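Local coordinates for protein RNA-directed RNA polymerase (Infectious pancreatic necrosis virus, PDB 3ZED) that copies the viral genome as an RNA-directed RNA polymerase and probably occurs both free and covalently linked to the genomic RNA, at residues Q50-N55 against G166-L171. Numbering follows the deposited sequence.
Sequences QFLKDN and GQLNRL
Phe51 reaches toward Leu168 and Asn169 because its CG stands anti to the backbone N (chi1 169°), which carries the ring straight across to the neighbouring helix. Leu168 has its CG turned the other way, anti to the carbonyl carbon, which directs the branch so that CD2 reaches Leu52, while its CB meets the Phe51 ring obliquely. Phe51 CE2 comes to 3.7 Å from Leu168 CB, the two side chains sliding past each other in opposite directions. At the far end of the ring, Asn169 OD1 sits at the edge, near the ring plane, 3.4 Å from Phe51 CZ. The amide plane is turned 76° from that of the ring, and the two side chains cross at about a right angle. No hydrogen bond spans the contact; Asn169 ND2 is given instead to the carbonyl O of Ser165, one turn back in its own helix.

Both helices, 45-54 and 164-179, belong to the palm-family region of the birnavirus polymerase. Their short segments run nearly parallel, 21° apart, with axes 10.9 Å from each other, so the helices meet mainly through side chains. Deeper in, Leu52 CD1 lies 3.8 Å from Leu168 CD2, a buried methyl-to-methyl contact made as the side chains cross. Leu464 of strand 462-465 touches Leu52 and Leu171, so the buried side of the helix pair rests on the mixed sheet.

On the Phe51 side, the Asn55 side chain folds back over Phe51. Asn55 ND2 donates to Phe51 O at 2.6 Å in a nearly straight bond, and the same nitrogen lies 3.7 Å above the centre of the Phe51 ring, covering one face. Leu172 touches both Phe51 and Asn55, extending the contact one residue further along helix 164-179.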
loop_
_atom_site.group_PDB
_atom_site.type_symbol
_atom_site.label_atom_id
_atom_site.label_comp_id
_atom_site.label_asym_id
_atom_site.label_seq_id
_atom_site.Cartn_x
_atom_site.Cartn_y
_atom_site.Cartn_z
ATOM N N GLN B 50 -12.729 27.302 9.714
ATOM C CA GLN B 50 -14.105 27.521 10.174
ATOM C C GLN B 50 -14.970 26.269 9.957
ATOM O O GLN B 50 -15.676 25.862 10.888
ATOM C CB GLN B 50 -14.711 28.731 9.455
ATOM C CG GLN B 50 -16.024 29.240 10.032
ATOM C CD GLN B 50 -16.644 30.247 9.092
ATOM O OE1 GLN B 50 -16.993 29.927 7.941
ATOM N NE2 GLN B 50 -16.746 31.504 9.543
ATOM N N PHE B 51 -14.910 25.667 8.741
ATOM C CA PHE B 51 -15.628 24.443 8.366
ATOM C C PHE B 51 -15.248 23.270 9.291
ATOM O O PHE B 51 -16.129 22.529 9.732
ATOM C CB PHE B 51 -15.328 24.087 6.889
ATOM C CG PHE B 51 -15.769 22.716 6.419
ATOM C CD1 PHE B 51 -17.049 22.516 5.900
ATOM C CD2 PHE B 51 -14.895 21.630 6.458
ATOM C CE1 PHE B 51 -17.445 21.255 5.429
ATOM C CE2 PHE B 51 -15.291 20.371 5.987
ATOM C CZ PHE B 51 -16.566 20.191 5.478
ATOM N N LEU B 52 -13.935 23.087 9.561
ATOM C CA LEU B 52 -13.456 22.003 10.430
ATOM C C LEU B 52 -13.878 22.252 11.882
ATOM O O LEU B 52 -14.263 21.310 12.580
ATOM C CB LEU B 52 -11.934 21.827 10.317
ATOM C CG LEU B 52 -11.414 21.361 8.949
ATOM C CD1 LEU B 52 -9.920 21.490 8.876
ATOM C CD2 LEU B 52 -11.829 19.937 8.633
ATOM N N LYS B 53 -13.863 23.523 12.301
ATOM C CA LYS B 53 -14.302 23.928 13.640
ATOM C C LYS B 53 -15.812 23.635 13.803
ATOM O O LYS B 53 -16.197 22.961 14.766
ATOM C CB LYS B 53 -13.980 25.405 13.899
ATOM N N ASP B 54 -16.638 24.045 12.803
ATOM C CA ASP B 54 -18.090 23.809 12.778
ATOM C C ASP B 54 -18.422 22.313 12.809
ATOM O O ASP B 54 -19.514 21.932 13.233
ATOM C CB ASP B 54 -18.728 24.436 11.518
ATOM C CG ASP B 54 -18.760 25.957 11.437
ATOM O OD1 ASP B 54 -18.407 26.623 12.442
ATOM O OD2 ASP B 54 -19.151 26.485 10.370
ATOM N N ASN B 55 -17.493 21.471 12.337
ATOM C CA ASN B 55 -17.687 20.027 12.285
ATOM C C ASN B 55 -16.909 19.292 13.387
ATOM O O ASN B 55 -16.863 18.058 13.392
ATOM C CB ASN B 55 -17.334 19.503 10.899
ATOM C CG ASN B 55 -18.391 19.876 9.893
ATOM O OD1 ASN B 55 -19.459 19.258 9.823
ATOM N ND2 ASN B 55 -18.147 20.933 9.145
ATOM N N GLY B 166 -13.502 18.675 -1.180
ATOM C CA GLY B 166 -13.442 17.222 -1.310
ATOM C C GLY B 166 -12.515 16.613 -0.268
ATOM O O GLY B 166 -12.942 15.722 0.479
ATOM N N GLN B 167 -11.262 17.175 -0.140
ATOM C CA GLN B 167 -10.236 16.748 0.824
ATOM C C GLN B 167 -10.699 16.931 2.269
ATOM O O GLN B 167 -10.505 16.037 3.089
ATOM C CB GLN B 167 -8.912 17.524 0.615
ATOM C CG GLN B 167 -8.152 17.158 -0.653
ATOM C CD GLN B 167 -6.757 17.712 -0.608
ATOM O OE1 GLN B 167 -6.509 18.849 -0.997
ATOM N NE2 GLN B 167 -5.818 16.935 -0.094
ATOM N N LEU B 168 -11.309 18.092 2.577
ATOM C CA LEU B 168 -11.784 18.441 3.920
ATOM C C LEU B 168 -12.958 17.541 4.352
ATOM O O LEU B 168 -12.954 17.050 5.485
ATOM C CB LEU B 168 -12.158 19.930 3.988
ATOM C CG LEU B 168 -10.967 20.907 3.873
ATOM C CD1 LEU B 168 -11.433 22.322 3.585
ATOM C CD2 LEU B 168 -10.097 20.881 5.112
ATOM N N ASN B 169 -13.919 17.292 3.445
ATOM C CA ASN B 169 -15.053 16.402 3.693
ATOM C C ASN B 169 -14.581 14.960 3.884
ATOM O O ASN B 169 -15.150 14.235 4.700
ATOM C CB ASN B 169 -16.068 16.473 2.557
ATOM C CG ASN B 169 -16.978 17.654 2.690
ATOM O OD1 ASN B 169 -17.830 17.709 3.576
ATOM N ND2 ASN B 169 -16.795 18.635 1.829
ATOM N N ARG B 170 -13.520 14.559 3.153
ATOM C CA ARG B 170 -12.894 13.242 3.287
ATOM C C ARG B 170 -12.333 13.065 4.700
ATOM O O ARG B 170 -12.519 12.002 5.301
ATOM C CB ARG B 170 -11.789 13.049 2.239
ATOM C CG ARG B 170 -11.050 11.728 2.332
ATOM C CD ARG B 170 -11.927 10.548 1.978
ATOM N NE ARG B 170 -11.161 9.302 1.958
ATOM C CZ ARG B 170 -11.673 8.119 1.643
ATOM N NH1 ARG B 170 -12.958 8.006 1.332
ATOM N NH2 ARG B 170 -10.911 7.035 1.656
ATOM N N LEU B 171 -11.686 14.116 5.247
ATOM C CA LEU B 171 -11.142 14.086 6.608
ATOM C C LEU B 171 -12.254 13.811 7.640
ATOM O O LEU B 171 -12.048 12.998 8.550
ATOM C CB LEU B 171 -10.398 15.387 6.943
ATOM C CG LEU B 171 -9.037 15.626 6.266
ATOM C CD1 LEU B 171 -8.468 16.969 6.709
ATOM C CD2 LEU B 171 -8.029 14.511 6.592
#